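Local structure of uncharacterized protein (Leptospira interrogans serogroup Icterohaemorrhagiae serovar copenhageni, 6ULO) at residues A[36-39]-A[40-43]; A[223-226]-A[227-230]. The protein is of unknown function, but is probably membrane-anchored through a transmembrane helix and carries a domain related to the Rossmann-fold (NADP_Rossmann) clan. All blocks are in the same frame, centred on the assembly; numbering follows the deposited sequence.

Interaction 1: A[36-39]-A[40-43]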
loop_
_atom_site.group_PDB
_atom_site.type_symbol
_atom_site.label_atom_id
_atom_site.label_comp_id
_atom_site.label_asym_id
_atom_site.label_seq_id
_atom_site.Cartn_x
_atom_site.Cartn_y
_atom_site.Cartn_z
ATOM N N VAL A 36 -14.296 -1.066 -13.640
ATOM C CA VAL A 36 -14.636 -1.961 -14.737
ATOM C C VAL A 36 -13.344 -2.609 -15.220
ATOM O O VAL A 36 -12.238 -2.121 -14.930
ATOM C CB VAL A 36 -15.372 -1.220 -15.872
ATOM C CG1 VAL A 36 -16.644 -0.563 -15.344
ATOM C CG2 VAL A 36 -14.447 -0.211 -16.547
ATOM N N PRO A 37 -13.452 -3.740 -15.917
ATOM C CA PRO A 37 -12.256 -4.426 -16.424
ATOM C C PRO A 37 -11.450 -3.537 -17.349
ATOM O O PRO A 37 -12.003 -2.791 -18.162
ATOM C CB PRO A 37 -12.856 -5.615 -17.186
ATOM C CG PRO A 37 -14.130 -5.911 -16.466
ATOM C CD PRO A 37 -14.664 -4.550 -16.129
ATOM N N THR A 38 -10.126 -3.624 -17.229
ATOM C CA THR A 38 -9.199 -2.897 -18.101
ATOM C C THR A 38 -8.046 -3.808 -18.483
ATOM O O THR A 38 -7.934 -4.943 -18.013
ATOM C CB THR A 38 -8.588 -1.665 -17.429
ATOM O OG1 THR A 38 -7.622 -2.090 -16.460
ATOM C CG2 THR A 38 -9.650 -0.807 -16.766
ATOM N N LYS A 39 -7.138 -3.276 -19.305
ATOM C CA LYS A 39 -5.964 -4.049 -19.710
ATOM C C LYS A 39 -5.046 -4.357 -18.547
ATOM O O LYS A 39 -4.193 -5.238 -18.664
ATOM C CB LYS A 39 -5.137 -3.301 -20.763
ATOM C CG LYS A 39 -4.489 -2.022 -20.248
ATOM C CD LYS A 39 -3.702 -1.284 -21.335
ATOM C CE LYS A 39 -3.234 0.089 -20.831
ATOM N NZ LYS A 39 -2.523 0.893 -21.880
ATOM N N TRP A 40 -5.215 -3.674 -17.422
ATOM C CA TRP A 40 -4.365 -3.934 -16.268
ATOM C C TRP A 40 -4.837 -5.105 -15.435
ATOM O O TRP A 40 -4.182 -5.447 -14.457
ATOM C CB TRP A 40 -4.256 -2.681 -15.399
ATOM C CG TRP A 40 -3.685 -1.552 -16.152
ATOM C CD1 TRP A 40 -4.342 -0.419 -16.555
ATOM C CD2 TRP A 40 -2.346 -1.434 -16.636
ATOM N NE1 TRP A 40 -3.486 0.393 -17.248
ATOM C CE2 TRP A 40 -2.258 -0.204 -17.319
ATOM C CE3 TRP A 40 -1.214 -2.250 -16.569
ATOM C CZ2 TRP A 40 -1.075 0.245 -17.920
ATOM C CZ3 TRP A 40 -0.026 -1.796 -17.171
ATOM C CH2 TRP A 40 0.024 -0.567 -17.841
ATOM N N ASP A 41 -5.974 -5.706 -15.773
ATOM C CA ASP A 41 -6.489 -6.874 -15.058
ATOM C C ASP A 41 -5.762 -8.141 -15.512
ATOM O O ASP A 41 -6.331 -9.062 -16.093
ATOM C CB ASP A 41 -7.998 -6.974 -15.231
ATOM C CG ASP A 41 -8.726 -5.979 -14.372
ATOM O OD1 ASP A 41 -8.625 -6.091 -13.155
ATOM O OD2 ASP A 41 -9.392 -5.074 -14.883
ATOM N N VAL A 42 -4.464 -8.164 -15.201
ATOM C CA VAL A 42 -3.565 -9.281 -15.488
ATOM C C VAL A 42 -2.708 -9.501 -14.251
ATOM O O VAL A 42 -2.583 -8.623 -13.394
ATOM C CB VAL A 42 -2.663 -9.034 -16.727
ATOM C CG1 VAL A 42 -3.492 -8.954 -18.005
ATOM C CG2 VAL A 42 -1.815 -7.749 -16.532
ATOM N N GLY A 43 -2.133 -10.702 -14.145
ATOM C CA GLY A 43 -1.410 -11.059 -12.932
ATOM C C GLY A 43 -0.217 -10.165 -12.645
ATOM O O GLY A 43 0.138 -9.958 -11.480
HETATM O O HOH W 1 -10.263 -3.079 -13.331
#

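Interaction 2: A[223-226]-A[227-230]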
loop_
_atom_site.group_PDB
_atom_site.type_symbol
_atom_site.label_atom_id
_atom_site.label_comp_id
_atom_site.label_asym_id
_atom_site.label_seq_id
_atom_site.Cartn_x
_atom_site.Cartn_y
_atom_site.Cartn_z
ATOM N N PHE A 223 1.916 5.810 -2.628
ATOM C CA PHE A 223 1.525 5.982 -4.021
ATOM C C PHE A 223 2.288 5.101 -4.991
ATOM O O PHE A 223 2.035 5.197 -6.184
ATOM C CB PHE A 223 1.715 7.426 -4.470
ATOM C CG PHE A 223 0.860 8.417 -3.721
ATOM C CD1 PHE A 223 -0.522 8.249 -3.610
ATOM C CD2 PHE A 223 1.439 9.547 -3.127
ATOM C CE1 PHE A 223 -1.306 9.212 -2.943
ATOM C CE2 PHE A 223 0.655 10.501 -2.469
ATOM C CZ PHE A 223 -0.701 10.329 -2.382
ATOM N N SER A 224 3.278 4.319 -4.538
ATOM C CA SER A 224 4.188 3.671 -5.480
ATOM C C SER A 224 4.718 4.740 -6.424
ATOM O O SER A 224 4.965 5.855 -5.971
ATOM C CB SER A 224 3.495 2.473 -6.149
ATOM O OG SER A 224 4.401 1.783 -7.005
ATOM N N ASN A 225 4.833 4.444 -7.717
ATOM C CA ASN A 225 5.189 5.469 -8.692
ATOM C C ASN A 225 3.977 5.930 -9.478
ATOM O O ASN A 225 4.123 6.441 -10.600
ATOM C CB ASN A 225 6.328 5.015 -9.626
ATOM C CG ASN A 225 5.891 3.978 -10.627
ATOM O OD1 ASN A 225 5.113 3.061 -10.270
ATOM N ND2 ASN A 225 6.395 4.066 -11.864
ATOM N N ALA A 226 2.772 5.788 -8.899
ATOM C CA ALA A 226 1.561 6.149 -9.633
ATOM C C ALA A 226 1.565 7.602 -10.091
ATOM O O ALA A 226 1.012 7.903 -11.155
ATOM C CB ALA A 226 0.332 5.884 -8.768
ATOM N N GLU A 227 2.200 8.499 -9.322
ATOM C CA GLU A 227 2.196 9.910 -9.684
ATOM C C GLU A 227 2.992 10.165 -10.954
ATOM O O GLU A 227 2.837 11.227 -11.547
ATOM C CB GLU A 227 2.748 10.764 -8.542
ATOM C CG GLU A 227 1.922 10.743 -7.242
ATOM C CD GLU A 227 2.767 11.182 -6.081
ATOM O OE1 GLU A 227 3.564 10.344 -5.613
ATOM O OE2 GLU A 227 2.673 12.353 -5.656
ATOM N N GLU A 228 3.855 9.240 -11.368
ATOM C CA GLU A 228 4.564 9.430 -12.625
ATOM C C GLU A 228 3.635 9.426 -13.823
ATOM O O GLU A 228 4.065 9.810 -14.922
ATOM C CB GLU A 228 5.619 8.337 -12.790
ATOM C CG GLU A 228 6.694 8.388 -11.717
ATOM C CD GLU A 228 7.993 7.746 -12.162
ATOM O OE1 GLU A 228 8.041 6.507 -12.290
ATOM O OE2 GLU A 228 8.982 8.489 -12.365
ATOM N N TYR A 229 2.372 9.028 -13.654
ATOM C CA TYR A 229 1.424 8.947 -14.757
ATOM C C TYR A 229 0.528 10.173 -14.903
ATOM O O TYR A 229 -0.308 10.195 -15.820
ATOM C CB TYR A 229 0.555 7.694 -14.608
ATOM C CG TYR A 229 1.329 6.432 -14.783
ATOM C CD1 TYR A 229 1.318 5.762 -15.997
ATOM C CD2 TYR A 229 2.098 5.907 -13.737
ATOM C CE1 TYR A 229 2.040 4.601 -16.172
ATOM C CE2 TYR A 229 2.833 4.738 -13.908
ATOM C CZ TYR A 229 2.797 4.095 -15.135
ATOM O OH TYR A 229 3.509 2.936 -15.332
ATOM N N PHE A 230 0.669 11.194 -14.054
ATOM C CA PHE A 230 -0.256 12.328 -14.162
ATOM C C PHE A 230 0.346 13.595 -13.565
ATOM O O PHE A 230 1.116 13.544 -12.609
ATOM C CB PHE A 230 -1.619 12.035 -13.497
ATOM C CG PHE A 230 -1.540 11.564 -12.047
ATOM C CD1 PHE A 230 -1.425 12.471 -10.992
ATOM C CD2 PHE A 230 -1.617 10.207 -11.746
ATOM C CE1 PHE A 230 -1.404 12.024 -9.668
ATOM C CE2 PHE A 230 -1.594 9.762 -10.443
ATOM C CZ PHE A 230 -1.480 10.667 -9.405
HETATM O O HOH W 2 3.956 8.163 -7.086
HETATM O O HOH W 3 5.593 1.887 -13.654
#

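Interaction 1: A[36-39]-A[40-43]
Lys39 and Trp40 run side by side, and the lysine chain lies over one face of the indole. Lys39 CB sits 3.4 Å from Trp40 N. The first torsion (chi1 66°) tucks CG in over its own backbone, and this brings it above the ring. Lys39 CG makes a CH-pi contact with the five-membered ring of Trp40, 3.9 Å from its centroid and nearly on the normal. Beyond CG the chain is extended and follows the indole outward. Lys39 CE comes 3.6 Å from both NE1 and CZ2 of Trp40.

The backbone beneath is a type I beta turn from Thr38 to Asp41, closed by Asp41 N to Thr38 O at 3.1 Å. Thr38 OG1 accepts Trp40 N at 3.0 Å, which makes an ST turn. The side chain of Asp41 reaches back to the start of the turn: Asp41 OD2 takes Thr38 N at 2.9 Å, almost straight (164°), on the anti lone pair. A water donates to the same OD2 and to Val36 O, tying the start of the segment to the turn. Asp41 is also the centre of an inverse gamma turn, with a weak bond from Val42 N to Trp40 O.

This surface turn belongs to the loop between helix 18-28 and helix 57-60. Asp41 OD1 accepts Ile95 N in the first turn of helix 94-109. Trp40 and Asp41 both rest on Thr93, just before that helix.

Interaction 2: A[223-226]-A[227-230]
Asn225 O accepts Glu228 N at 2.9 Å, and Ala226 O accepts Tyr229 N at 3.1 Å. These two successive bonds from residue i+3 form a short 3-10 helix. A type II' beta turn from Phe223 to Ala226, closed by Ala226 N to Phe223 O, runs straight into it and shares Asn225 and Ala226 with it. Ser224 has a positive phi.

The side chains tie the turn further. Asn225 ND2 donates to Glu228 OE1 at 3.0 Å, nearly straight (169°). OE1 lies in the amide plane and uses its anti lone pair. Ser256 OG holds the same oxygen. A water joins Asn225 ND2 to Tyr229 OH.

On Glu227, OE1 lies 3.4 Å from Phe223 CD2, with carboxylate and ring planes 52° apart. A second water donates to this OE1 and to Ser224 O, and accepts Glu227 N, so it links the two turns. OE1 also forms a salt bridge to Arg253, and OE2 bonds Tyr232 OH. The buried carboxylate therefore has polar partners at both oxygens. The Phe230 ring folds back toward the turn, and Phe230 CE2 comes 3.3 Å from Ala226 O.

Strand 218-222 is one of five parallel strands in the order 3-2-1-4-5. This is the order of a Rossmann fold, consistent with the clan of this domain. The turns lead from the strand's C-terminal end toward helix 234-241.

How the interactions relate
Following helix 18-28, the chain first reaches interaction 1, which closes a tight turn in the loop leading to helix 57-60. That turn is fastened to the start of helix 94-109. The chain then builds the first strands of the central sheet and, after strand 218-222, reaches interaction 2. This second contact closes the turns before helix 234-241 and is tied to the neighbouring strand 249-255. The two are in series: they neither nest nor cross. The centres of interaction 1 and interaction 2 are about 18 Å apart. The nearest atoms of interaction 1 and interaction 2 are about 6 Å apart, without touching. Interaction 1 is at the surface, whereas residues 223-230 are partly buried.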